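Local coordinates for protein glucokinase (Streptomyces griseus, PDB 3VGL) that probably phosphorylates D-glucose with ATP to give D-glucose 6-phosphate and ADP, as a four-chain, zinc-binding member of the ROK family, at residues 120-125 / 252-257; 60-65 / 98-103; 116-121 / 294-299; 190-195 / 226-231; 73-78 / 86-91. All blocks are in the same frame, centred on the assembly; numbering follows the deposited sequence.

Interaction 1: residues 120-125 / 252-257; sequences QGHDDV and DPSAFI
His122 meets Ser254 at the edge of its imidazole, where ND1 and Ser254 OG lie 2.6 Å apart near the ring plane, in a hydrogen bond for which either atom could supply the proton. A chi1 of 55° sets Ser254 OG between its own backbone N and carbonyl carbon, turned to the ring. The same imidazole receives a methyl group: Ala255 CB stands 4.2 Å from the centroid of the His122 ring in an off-centre CH-pi contact. A polar bond at ND1 and an apolar neighbour thus limit how the ring can turn, and Gln291 of strand 291-294 also touches it.

At Asp123 the backbone takes over. Its N donates to a water 2.8 Å away, which is also hydrogen-bonded to Ser254 OG, so the serine hydroxyl ties both ring and loop backbone. Asp124 contributes its carbonyl: Ser254 N donates to Asp124 O over 3.0 Å, nearly along the C=O axis, and Pro253 CB packs against that oxygen. The Asp124 carboxylate serves another partner, the backbone N of Gly141.

With Val125 the contact becomes apolar. Val125 CG1 lies 4.1 Å from Ala255 CB, CG2 lies 4.2 Å from Ile257 CD1, and Val125 CA approaches Ala255 O at 3.4 Å in a CA-H...O contact. From here strand 125-130 runs parallel to strand 255-259, two inner strands of a mixed five-stranded sheet whose 3-2-1-4-5 order is that of the ribonuclease H-like domains of the actin-ATPase clan.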
# COMPACT_ATOMS: atom_id res chain seq x y z
N GLN A 120 -27.80 -4.97 23.53
CA GLN A 120 -29.10 -5.45 23.98
C GLN A 120 -30.16 -5.29 22.90
O GLN A 120 -30.32 -4.20 22.34
CB GLN A 120 -29.54 -4.70 25.23
CG GLN A 120 -28.76 -5.09 26.46
CD GLN A 120 -29.13 -4.23 27.67
OE1 GLN A 120 -28.64 -3.12 27.83
NE2 GLN A 120 -29.99 -4.75 28.51
N GLY A 121 -30.88 -6.38 22.62
CA GLY A 121 -31.98 -6.34 21.63
C GLY A 121 -31.56 -6.73 20.22
O GLY A 121 -32.41 -6.89 19.34
N HIS A 122 -30.25 -6.85 20.01
CA HIS A 122 -29.72 -7.26 18.71
C HIS A 122 -29.47 -8.77 18.70
O HIS A 122 -29.41 -9.39 19.77
CB HIS A 122 -28.42 -6.49 18.42
CG HIS A 122 -28.59 -5.01 18.27
ND1 HIS A 122 -28.62 -4.38 17.05
CD2 HIS A 122 -28.73 -4.03 19.20
CE1 HIS A 122 -28.78 -3.08 17.22
NE2 HIS A 122 -28.85 -2.84 18.52
N ASP A 123 -29.35 -9.37 17.51
CA ASP A 123 -29.00 -10.79 17.38
C ASP A 123 -27.60 -11.00 16.82
O ASP A 123 -26.97 -12.03 17.10
CB ASP A 123 -29.98 -11.52 16.46
CG ASP A 123 -31.42 -11.42 16.93
OD1 ASP A 123 -32.30 -11.28 16.06
OD2 ASP A 123 -31.67 -11.48 18.14
N ASP A 124 -27.15 -10.05 16.02
CA ASP A 124 -25.86 -10.14 15.32
C ASP A 124 -25.15 -8.81 15.49
O ASP A 124 -25.52 -7.82 14.88
CB ASP A 124 -26.07 -10.50 13.85
CG ASP A 124 -26.86 -11.78 13.67
OD1 ASP A 124 -26.28 -12.87 13.83
OD2 ASP A 124 -28.09 -11.70 13.39
N VAL A 125 -24.14 -8.79 16.36
CA VAL A 125 -23.36 -7.57 16.57
C VAL A 125 -21.87 -7.87 16.52
O VAL A 125 -21.46 -8.99 16.83
CB VAL A 125 -23.68 -6.81 17.90
CG1 VAL A 125 -25.13 -6.36 17.92
CG2 VAL A 125 -23.34 -7.64 19.13
N ASP A 252 -21.87 -8.16 8.07
CA ASP A 252 -23.16 -7.43 7.95
C ASP A 252 -24.03 -7.44 9.24
O ASP A 252 -25.18 -7.91 9.21
CB ASP A 252 -23.96 -7.98 6.75
CG ASP A 252 -25.23 -7.17 6.45
OD1 ASP A 252 -25.19 -5.92 6.56
OD2 ASP A 252 -26.25 -7.78 6.06
N PRO A 253 -23.49 -6.95 10.38
CA PRO A 253 -24.25 -6.97 11.64
C PRO A 253 -25.26 -5.82 11.69
O PRO A 253 -25.20 -4.91 10.85
CB PRO A 253 -23.17 -6.74 12.68
CG PRO A 253 -22.25 -5.77 11.99
CD PRO A 253 -22.18 -6.27 10.55
N SER A 254 -26.16 -5.83 12.67
CA SER A 254 -27.05 -4.69 12.86
C SER A 254 -26.31 -3.52 13.53
O SER A 254 -26.67 -2.36 13.34
CB SER A 254 -28.26 -5.10 13.69
OG SER A 254 -27.86 -5.67 14.91
N ALA A 255 -25.28 -3.85 14.31
CA ALA A 255 -24.51 -2.83 15.00
C ALA A 255 -23.05 -3.21 15.18
O ALA A 255 -22.72 -4.39 15.40
CB ALA A 255 -25.14 -2.54 16.38
N PHE A 256 -22.21 -2.18 15.10
CA PHE A 256 -20.83 -2.20 15.59
C PHE A 256 -20.77 -1.49 16.92
O PHE A 256 -21.39 -0.44 17.09
CB PHE A 256 -19.90 -1.51 14.60
CG PHE A 256 -19.77 -2.25 13.31
CD1 PHE A 256 -19.04 -3.42 13.27
CD2 PHE A 256 -20.46 -1.82 12.16
CE1 PHE A 256 -18.95 -4.16 12.09
CE2 PHE A 256 -20.34 -2.56 10.95
CZ PHE A 256 -19.60 -3.73 10.93
N ILE A 257 -20.02 -2.08 17.85
CA ILE A 257 -19.87 -1.51 19.20
C ILE A 257 -18.39 -1.31 19.42
O ILE A 257 -17.61 -2.26 19.31
CB ILE A 257 -20.49 -2.42 20.27
CG1 ILE A 257 -21.96 -2.72 19.94
CG2 ILE A 257 -20.36 -1.77 21.65
CD1 ILE A 257 -22.59 -3.81 20.79
O HOH W 1 -29.21 -7.99 15.05

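Interaction 2: residues 60-65 / 98-103; sequences VGIGAA and LPVVVE
Val60 N donates to Pro99 O over 2.9 Å, the first rung of a regular parallel ladder between strands 57-64 and 100-104. Four more backbone bonds follow: Val101 N to Val60 O, Ile62 N to Val101 O, Glu103 N to Ile62 O at 2.8 Å, and Ala64 N to Glu103 O, also 2.8 Å. The Glu103 bond is almost straight, at 176°. Between the rungs, CA-H...O contacts fill in, among them Val100 CA to Val60 O at 3.2 Å.

Apolar packing lies on the face that carries Val60, Ile62, Val100 and Val102. Ile62 CG1 is anti to its carbonyl carbon (chi1 -72°), and the chain ends with CD1 3.7 Å from Val100 CG1, the two side chains crossing obliquely. Val60 CG2 meets Leu98 CD1 at 4.0 Å, the two side chains crossing at about a right angle. Leu88 and Val92 of helix 88-96 pack on Ile62 from this side.

The other face is sparer, since Gly61 and Gly63 have no side chains. Val101 CG1 rests 3.8 Å from Gly61 CA, and Glu103 leads its carboxylate off to a salt bridge with Arg146.

The ladder satisfies main-chain groups facing the partner strand, while Gly61 and Gly63 bond to strand 3-9 on the other side. The lipophilic valine and isoleucine face suits burial under a helix; the chain then leaves the strand at Ala65, which touches glucose.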
# COMPACT_ATOMS: atom_id res chain seq x y z
N VAL A 60 -14.32 -16.70 39.11
CA VAL A 60 -13.49 -15.65 38.50
C VAL A 60 -13.51 -15.83 36.98
O VAL A 60 -13.22 -16.92 36.48
CB VAL A 60 -12.01 -15.68 39.02
CG1 VAL A 60 -11.14 -14.64 38.32
CG2 VAL A 60 -11.94 -15.47 40.55
N GLY A 61 -13.87 -14.77 36.26
CA GLY A 61 -13.72 -14.76 34.79
C GLY A 61 -12.59 -13.83 34.43
O GLY A 61 -12.56 -12.69 34.88
N ILE A 62 -11.70 -14.29 33.56
CA ILE A 62 -10.58 -13.51 33.10
C ILE A 62 -10.82 -13.19 31.63
O ILE A 62 -11.10 -14.10 30.84
CB ILE A 62 -9.27 -14.32 33.23
CG1 ILE A 62 -8.88 -14.45 34.71
CG2 ILE A 62 -8.15 -13.67 32.40
CD1 ILE A 62 -7.75 -15.45 34.97
N GLY A 63 -10.77 -11.90 31.29
CA GLY A 63 -10.71 -11.47 29.87
C GLY A 63 -9.26 -11.13 29.57
O GLY A 63 -8.75 -10.14 30.09
N ALA A 64 -8.60 -11.96 28.77
CA ALA A 64 -7.17 -11.85 28.56
C ALA A 64 -6.88 -11.31 27.17
O ALA A 64 -7.44 -11.79 26.21
CB ALA A 64 -6.52 -13.23 28.71
N ALA A 65 -5.96 -10.35 27.08
CA ALA A 65 -5.58 -9.75 25.79
C ALA A 65 -4.64 -10.68 24.98
O ALA A 65 -3.46 -10.39 24.78
CB ALA A 65 -4.94 -8.40 26.01
N LEU A 98 -10.85 -20.69 43.50
CA LEU A 98 -12.18 -20.54 42.92
C LEU A 98 -12.13 -21.03 41.47
O LEU A 98 -11.06 -21.01 40.87
CB LEU A 98 -12.62 -19.07 42.97
CG LEU A 98 -12.97 -18.41 44.32
CD1 LEU A 98 -13.11 -16.91 44.13
CD2 LEU A 98 -14.22 -19.00 44.91
N PRO A 99 -13.28 -21.48 40.92
CA PRO A 99 -13.32 -21.83 39.50
C PRO A 99 -13.02 -20.61 38.65
O PRO A 99 -13.45 -19.49 38.97
CB PRO A 99 -14.77 -22.28 39.27
CG PRO A 99 -15.31 -22.57 40.61
CD PRO A 99 -14.59 -21.68 41.57
N VAL A 100 -12.28 -20.83 37.56
CA VAL A 100 -11.86 -19.76 36.64
C VAL A 100 -12.20 -20.17 35.21
O VAL A 100 -12.07 -21.33 34.83
CB VAL A 100 -10.33 -19.49 36.77
CG1 VAL A 100 -9.82 -18.46 35.71
CG2 VAL A 100 -9.96 -19.06 38.20
N VAL A 101 -12.68 -19.20 34.42
CA VAL A 101 -12.82 -19.38 32.98
C VAL A 101 -11.94 -18.30 32.38
O VAL A 101 -11.89 -17.20 32.93
CB VAL A 101 -14.27 -19.24 32.51
CG1 VAL A 101 -14.83 -17.86 32.81
CG2 VAL A 101 -14.40 -19.55 31.02
N VAL A 102 -11.24 -18.62 31.30
CA VAL A 102 -10.42 -17.63 30.61
C VAL A 102 -11.02 -17.37 29.24
O VAL A 102 -11.22 -18.31 28.46
CB VAL A 102 -8.94 -18.09 30.47
CG1 VAL A 102 -8.13 -17.13 29.61
CG2 VAL A 102 -8.31 -18.23 31.85
N GLU A 103 -11.34 -16.12 28.95
CA GLU A 103 -11.89 -15.76 27.64
C GLU A 103 -10.98 -14.69 27.05
O GLU A 103 -10.29 -13.98 27.77
CB GLU A 103 -13.32 -15.20 27.78
CG GLU A 103 -14.34 -16.20 28.34
CD GLU A 103 -15.06 -17.04 27.30
OE1 GLU A 103 -14.68 -17.02 26.10
OE2 GLU A 103 -16.02 -17.75 27.69

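Interaction 3: residues 116-121 / 294-299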
# COMPACT_ATOMS: atom_id res chain seq x y z
N PHE A 116 -25.61 -6.45 28.58
CA PHE A 116 -25.86 -5.36 29.54
C PHE A 116 -25.65 -3.98 28.94
O PHE A 116 -25.86 -2.97 29.62
CB PHE A 116 -24.96 -5.53 30.78
CG PHE A 116 -24.99 -6.91 31.39
CD1 PHE A 116 -26.16 -7.42 31.96
CD2 PHE A 116 -23.82 -7.69 31.42
CE1 PHE A 116 -26.17 -8.70 32.52
CE2 PHE A 116 -23.83 -8.98 31.98
CZ PHE A 116 -25.01 -9.48 32.54
N GLY A 117 -25.28 -3.92 27.66
CA GLY A 117 -24.92 -2.65 27.06
C GLY A 117 -25.56 -2.37 25.71
O GLY A 117 -26.77 -2.59 25.52
N ALA A 118 -24.74 -1.89 24.78
CA ALA A 118 -25.22 -1.37 23.49
C ALA A 118 -25.74 -2.46 22.55
O ALA A 118 -26.39 -2.14 21.55
CB ALA A 118 -24.12 -0.52 22.80
N GLY A 119 -25.46 -3.72 22.86
CA GLY A 119 -25.89 -4.84 22.02
C GLY A 119 -27.23 -5.44 22.41
O GLY A 119 -27.74 -6.33 21.74
N GLN A 120 -27.80 -4.97 23.53
CA GLN A 120 -29.10 -5.45 23.98
C GLN A 120 -30.16 -5.29 22.90
O GLN A 120 -30.32 -4.20 22.34
CB GLN A 120 -29.54 -4.70 25.23
CG GLN A 120 -28.76 -5.09 26.46
CD GLN A 120 -29.13 -4.23 27.67
OE1 GLN A 120 -28.64 -3.12 27.83
NE2 GLN A 120 -29.99 -4.75 28.51
N GLY A 121 -30.88 -6.38 22.62
CA GLY A 121 -31.98 -6.34 21.63
C GLY A 121 -31.56 -6.73 20.22
O GLY A 121 -32.41 -6.89 19.34
N ALA A 294 -20.94 3.52 20.81
CA ALA A 294 -19.98 3.37 21.90
C ALA A 294 -20.42 2.23 22.81
O ALA A 294 -21.63 2.05 23.06
CB ALA A 294 -19.90 4.66 22.71
N ALA A 295 -19.45 1.47 23.31
CA ALA A 295 -19.71 0.54 24.40
C ALA A 295 -20.35 1.30 25.55
O ALA A 295 -19.80 2.29 26.05
CB ALA A 295 -18.40 -0.13 24.85
N GLN A 296 -21.55 0.88 25.94
CA GLN A 296 -22.24 1.51 27.06
C GLN A 296 -21.48 1.39 28.37
O GLN A 296 -21.55 2.29 29.24
CB GLN A 296 -23.63 0.92 27.19
CG GLN A 296 -24.61 1.49 26.19
CD GLN A 296 -26.03 1.01 26.44
OE1 GLN A 296 -26.35 0.54 27.53
NE2 GLN A 296 -26.86 1.09 25.42
N LEU A 297 -20.74 0.29 28.52
CA LEU A 297 -19.92 0.05 29.69
C LEU A 297 -18.52 0.64 29.55
O LEU A 297 -17.70 0.57 30.48
CB LEU A 297 -19.83 -1.45 29.99
CG LEU A 297 -21.17 -2.19 30.17
CD1 LEU A 297 -20.97 -3.71 30.01
CD2 LEU A 297 -21.82 -1.84 31.51
N GLY A 298 -18.24 1.22 28.37
CA GLY A 298 -16.94 1.81 28.09
C GLY A 298 -15.86 0.77 28.27
O GLY A 298 -16.06 -0.40 27.94
N GLY A 299 -14.74 1.19 28.84
CA GLY A 299 -13.59 0.32 29.07
C GLY A 299 -13.84 -0.82 30.04
O GLY A 299 -13.04 -1.76 30.13
O HOH W 2 -29.13 -0.48 25.30
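Gln296 lies across the Gly117-Ala118 peptide where two type I beta turns, Gly117 to Gln120 and Ala295 to Gly298, pack together. The first turn follows helix 105-116, the second leads from strand 291-294 toward helix 301-311, so the contact joins two connections beside the mixed sheet that contains strands 255-259 and 291-294.

The glutamine side chain makes most of the contact. Its CG is anti to the carbonyl carbon (chi1 -79°) and its CD anti to CA (chi2 -174°), an extended form that carries the amide out over the neighbouring turn. There the amide lies flat over the Gly117-Ala118 peptide, the two planes nearly parallel: Gln296 CD sits 3.5 Å from Gly117 C, and NE2 reaches 3.5 Å from Ala118 CA. Gly117 has no side chain; a beta carbon there would lie about 3.5 Å from Gln296 CB, a tight fit. Ala118 adds its methyl, with CB 3.6 Å from Ala294 O and 4.0 Å from Gln296 CG.

Leu297 extends its branches toward the end of helix 105-116, and CD1 touches Phe116 CB loosely at 4.5 Å. Val304 of helix 301-311 packs on both of these side chains.

The turns share an outside acceptor as well. Glu113 takes the backbone N of Ala118 and of Gln296 on OE1 and that of Leu297 on OE2, one carboxylate holding both segments. Between the turns themselves the polar link is indirect: Gln296 NE2 donates to a water 2.8 Å away, and the water in turn donates to Gly117 O over 3.2 Å.

Interaction 4: residues 190-195 / 226-231; sequences QRANAT and DPVAVD
Arg191 and Asp231 cross at about a right angle, joined by a salt bridge in which NE of the arginine donates to Asp231 OD2 over 2.8 Å. The oxygen lies near the guanidinium plane, at its edge, but is itself approached from above the carboxylate, the two flat groups being turned 42° against each other. CD of Arg191 is anti to CA (chi2 154°) and comes within 3.3 Å of Asp231 OD2; with chi3 at -179° the extended chain puts NE at the same oxygen. NH1 turns back to its own helix and donates to Tyr187 O, with a weak second bond to Gln190 OE1, so the guanidinium is gripped from both helices. An alanine in place of Arg191 would probably leave the Asp231 carboxylate without its charged mate, while the beta carbon would still rest on Val228.

Val228 carries the apolar half and points its two branches at different residues. CG1 packs on Arg191 CB at 3.7 Å and on Ala192 CB at 4.3 Å; CG2 reaches Thr195 OG1 at 3.6 Å, the side chains crossing at a slant.

The two helix ends run close to antiparallel, with axes 9.5 Å apart. Asp226 N-caps helix 227-251, OD2 accepting from Ala229 N. Residues 190-194 finish helix 181-194, with Thr195 just beyond it, and helices 200-204 and 215-223 pack on Val228 and Ala229, in a helical region without strands.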
# COMPACT_ATOMS: atom_id res chain seq x y z
N GLN A 190 3.50 12.38 16.39
CA GLN A 190 3.92 12.78 15.04
C GLN A 190 3.52 14.24 14.76
O GLN A 190 4.34 15.03 14.29
CB GLN A 190 3.28 11.89 13.96
CG GLN A 190 3.88 10.49 13.77
CD GLN A 190 3.19 9.66 12.65
OE1 GLN A 190 2.06 9.95 12.22
NE2 GLN A 190 3.88 8.62 12.20
N ARG A 191 2.27 14.57 15.06
CA ARG A 191 1.72 15.87 14.71
C ARG A 191 2.21 16.97 15.63
O ARG A 191 2.46 18.10 15.18
CB ARG A 191 0.19 15.82 14.65
CG ARG A 191 -0.31 15.06 13.42
CD ARG A 191 -1.68 14.43 13.61
NE ARG A 191 -2.11 13.68 12.40
CZ ARG A 191 -1.55 12.54 12.00
NH1 ARG A 191 -0.55 11.99 12.67
NH2 ARG A 191 -1.97 11.94 10.88
N ALA A 192 2.37 16.65 16.91
CA ALA A 192 2.89 17.64 17.87
C ALA A 192 4.37 17.93 17.61
O ALA A 192 4.84 19.06 17.81
CB ALA A 192 2.68 17.18 19.30
N ASN A 193 5.10 16.91 17.15
CA ASN A 193 6.50 17.10 16.77
C ASN A 193 6.64 17.98 15.53
O ASN A 193 7.53 18.83 15.46
CB ASN A 193 7.24 15.79 16.59
CG ASN A 193 8.69 16.01 16.20
OD1 ASN A 193 9.49 16.51 17.00
ND2 ASN A 193 9.03 15.68 14.95
N ALA A 194 5.77 17.77 14.54
CA ALA A 194 5.79 18.55 13.31
C ALA A 194 5.34 20.01 13.51
O ALA A 194 5.99 20.94 13.01
CB ALA A 194 4.95 17.88 12.25
N THR A 195 4.23 20.20 14.22
CA THR A 195 3.63 21.53 14.41
C THR A 195 3.23 21.77 15.87
O THR A 195 2.04 21.75 16.20
CB THR A 195 2.38 21.73 13.52
OG1 THR A 195 1.37 20.79 13.89
CG2 THR A 195 2.70 21.55 12.03
N ASP A 226 -8.05 21.51 20.53
CA ASP A 226 -6.64 21.47 20.15
C ASP A 226 -6.56 20.85 18.76
O ASP A 226 -6.98 19.70 18.57
CB ASP A 226 -5.84 20.65 21.17
CG ASP A 226 -4.36 20.55 20.83
OD1 ASP A 226 -3.56 21.29 21.44
OD2 ASP A 226 -3.98 19.73 19.97
N PRO A 227 -6.05 21.61 17.76
CA PRO A 227 -6.08 21.14 16.36
C PRO A 227 -5.31 19.84 16.13
O PRO A 227 -5.78 18.98 15.36
CB PRO A 227 -5.43 22.28 15.58
CG PRO A 227 -5.56 23.47 16.45
CD PRO A 227 -5.53 22.98 17.86
N VAL A 228 -4.16 19.71 16.77
CA VAL A 228 -3.34 18.49 16.63
C VAL A 228 -4.07 17.30 17.22
O VAL A 228 -4.06 16.21 16.63
CB VAL A 228 -1.92 18.68 17.25
CG1 VAL A 228 -1.30 17.32 17.65
CG2 VAL A 228 -1.01 19.43 16.27
N ALA A 229 -4.73 17.49 18.35
CA ALA A 229 -5.48 16.39 18.97
C ALA A 229 -6.68 16.00 18.09
O ALA A 229 -6.95 14.82 17.89
CB ALA A 229 -5.92 16.76 20.38
N VAL A 230 -7.40 17.00 17.58
CA VAL A 230 -8.53 16.76 16.69
C VAL A 230 -8.07 16.00 15.44
O VAL A 230 -8.72 15.01 15.03
CB VAL A 230 -9.26 18.10 16.34
CG1 VAL A 230 -10.31 17.91 15.24
CG2 VAL A 230 -9.90 18.67 17.60
N ASP A 231 -6.93 16.42 14.88
CA ASP A 231 -6.37 15.75 13.69
C ASP A 231 -5.97 14.29 13.95
O ASP A 231 -6.09 13.42 13.06
CB ASP A 231 -5.17 16.51 13.12
CG ASP A 231 -4.85 16.10 11.69
OD1 ASP A 231 -5.80 16.08 10.88
OD2 ASP A 231 -3.67 15.80 11.39

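Interaction 5: residues 73-78 / 86-91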
# COMPACT_ATOMS: atom_id res chain seq x y z
N ALA A 73 -9.06 -21.80 28.59
CA ALA A 73 -8.16 -22.08 29.71
C ALA A 73 -6.73 -21.57 29.53
O ALA A 73 -6.00 -21.37 30.51
CB ALA A 73 -8.14 -23.58 29.99
N THR A 74 -6.33 -21.36 28.28
CA THR A 74 -4.94 -21.11 27.95
C THR A 74 -4.83 -19.94 26.98
O THR A 74 -5.58 -19.87 26.01
CB THR A 74 -4.34 -22.35 27.29
OG1 THR A 74 -4.36 -23.42 28.25
CG2 THR A 74 -2.91 -22.13 26.82
N VAL A 75 -3.90 -19.04 27.26
CA VAL A 75 -3.55 -17.99 26.29
C VAL A 75 -2.48 -18.56 25.35
O VAL A 75 -1.32 -18.69 25.74
CB VAL A 75 -3.08 -16.68 26.99
CG1 VAL A 75 -2.85 -15.57 25.92
CG2 VAL A 75 -4.13 -16.18 28.02
N LEU A 76 -2.89 -18.90 24.13
CA LEU A 76 -1.99 -19.52 23.12
C LEU A 76 -0.87 -18.57 22.71
O LEU A 76 0.28 -18.97 22.56
CB LEU A 76 -2.77 -19.98 21.87
CG LEU A 76 -3.86 -21.03 22.07
CD1 LEU A 76 -4.70 -21.25 20.81
CD2 LEU A 76 -3.21 -22.34 22.53
N PHE A 77 -1.21 -17.30 22.54
CA PHE A 77 -0.31 -16.35 21.89
C PHE A 77 -0.81 -14.94 22.26
O PHE A 77 -2.01 -14.69 22.23
CB PHE A 77 -0.38 -16.61 20.37
CG PHE A 77 0.47 -15.71 19.54
CD1 PHE A 77 1.82 -15.98 19.35
CD2 PHE A 77 -0.10 -14.61 18.89
CE1 PHE A 77 2.61 -15.15 18.56
CE2 PHE A 77 0.69 -13.78 18.07
CZ PHE A 77 2.05 -14.04 17.92
N ALA A 78 0.10 -14.03 22.65
CA ALA A 78 -0.30 -12.60 22.80
C ALA A 78 0.73 -11.66 22.18
O ALA A 78 1.92 -11.83 22.41
CB ALA A 78 -0.50 -12.24 24.25
N GLU A 86 0.17 -20.14 27.63
CA GLU A 86 0.09 -19.88 29.06
C GLU A 86 -1.16 -20.50 29.71
O GLU A 86 -2.29 -20.08 29.42
CB GLU A 86 0.14 -18.37 29.31
CG GLU A 86 -0.08 -17.92 30.77
CD GLU A 86 1.15 -18.11 31.66
OE1 GLU A 86 1.10 -17.75 32.85
OE2 GLU A 86 2.18 -18.61 31.14
N PRO A 87 -0.98 -21.50 30.61
CA PRO A 87 -2.12 -22.13 31.29
C PRO A 87 -2.68 -21.25 32.42
O PRO A 87 -2.56 -21.55 33.62
CB PRO A 87 -1.52 -23.44 31.83
CG PRO A 87 -0.11 -23.12 32.08
CD PRO A 87 0.30 -22.10 31.02
N LEU A 88 -3.34 -20.18 32.01
CA LEU A 88 -3.78 -19.18 32.94
C LEU A 88 -4.86 -19.69 33.90
O LEU A 88 -4.82 -19.39 35.09
CB LEU A 88 -4.26 -17.95 32.15
CG LEU A 88 -4.30 -16.63 32.91
CD1 LEU A 88 -2.93 -16.24 33.50
CD2 LEU A 88 -4.77 -15.56 31.96
N LYS A 89 -5.83 -20.44 33.37
CA LYS A 89 -6.88 -21.02 34.20
C LYS A 89 -6.29 -21.83 35.36
O LYS A 89 -6.63 -21.61 36.51
CB LYS A 89 -7.80 -21.92 33.38
CG LYS A 89 -8.78 -22.75 34.23
CD LYS A 89 -9.73 -23.53 33.35
CE LYS A 89 -10.60 -24.46 34.17
NZ LYS A 89 -11.79 -24.87 33.39
N ASP A 90 -5.37 -22.73 35.02
CA ASP A 90 -4.79 -23.63 36.02
C ASP A 90 -4.02 -22.87 37.08
O ASP A 90 -4.16 -23.13 38.27
CB ASP A 90 -3.89 -24.67 35.36
CG ASP A 90 -4.66 -25.68 34.53
OD1 ASP A 90 -5.90 -25.75 34.65
OD2 ASP A 90 -4.01 -26.42 33.76
N LYS A 91 -3.20 -21.91 36.64
CA LYS A 91 -2.37 -21.13 37.55
C LYS A 91 -3.18 -20.27 38.52
O LYS A 91 -2.88 -20.18 39.71
CB LYS A 91 -1.37 -20.26 36.77
CG LYS A 91 -0.19 -21.03 36.22
CD LYS A 91 0.79 -20.09 35.54
CE LYS A 91 2.17 -20.74 35.40
NZ LYS A 91 2.13 -21.90 34.48
O HOH W 3 -4.98 -23.38 32.13
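The antiparallel pair Val75 and Glu86 closes a short loop that includes Pro79 and Asn80 of the glucose pocket, and the Val75 side chain lies about 7 Å from the bound sugar. Its backbones bond in both directions, Val75 N to Glu86 O at 2.9 Å and Glu86 N to Val75 O at 2.8 Å. Glu86 O also accepts from Leu88 N, the two donors arriving from opposite faces of its carbonyl plane.

Thr74 covers this doubly used oxygen. With OG1 beside its backbone N (chi1 -63°) and CG2 anti to that N, the methyl comes to 3.4 Å from Glu86 O while OG1 stands 4.0 Å from Pro87 CA. A glycine at Thr74 would remove CB, OG1 and CG2 and would probably open a gap beside the Glu86 carbonyl and Pro87.

Pro87, centre of an inverse gamma turn, is at the N-cap position of helix 88-96, and on the strand side Leu76 and Phe77 form a classic beta bulge opposite Tyr67. The helix start is tied back by Ala73: Lys89 N donates to Ala73 O at 3.0 Å, and a water donating to that oxygen accepts from Asp90 N. The Lys89 chain, fully extended, lays CD 3.7 Å from Ala73 CB. Val75 and Leu88 lie side by side, pointing the same way, with CG2 of the valine 4.0 Å from CD2 of the leucine. Leu88 also reaches Val102 and Ile44, and Val75 packs onto Ala64.

In the fold
Interactions 2 and 5 are neighbours: helix 88-96, which starts in interaction 5, packs on the sheet strands of interaction 2, while strand 75-77 belongs to a small separate sheet. Interaction 5 is nested in the loop closed by interaction 2, and they touch where Val75 CG2 lies 3.9 Å from Ala64 CB. Interactions 1 and 3 pair up at the other large sheet, sharing Gln120 and Gly121 and meeting through Ile257. Interaction 2 is the most buried, with a regular backbone ladder, whereas 1, 3 and 5 are partly buried and each includes a bridging water. Interaction 4 stands apart, its centre 31 Å or more from the others, its segments joined by a salt bridge.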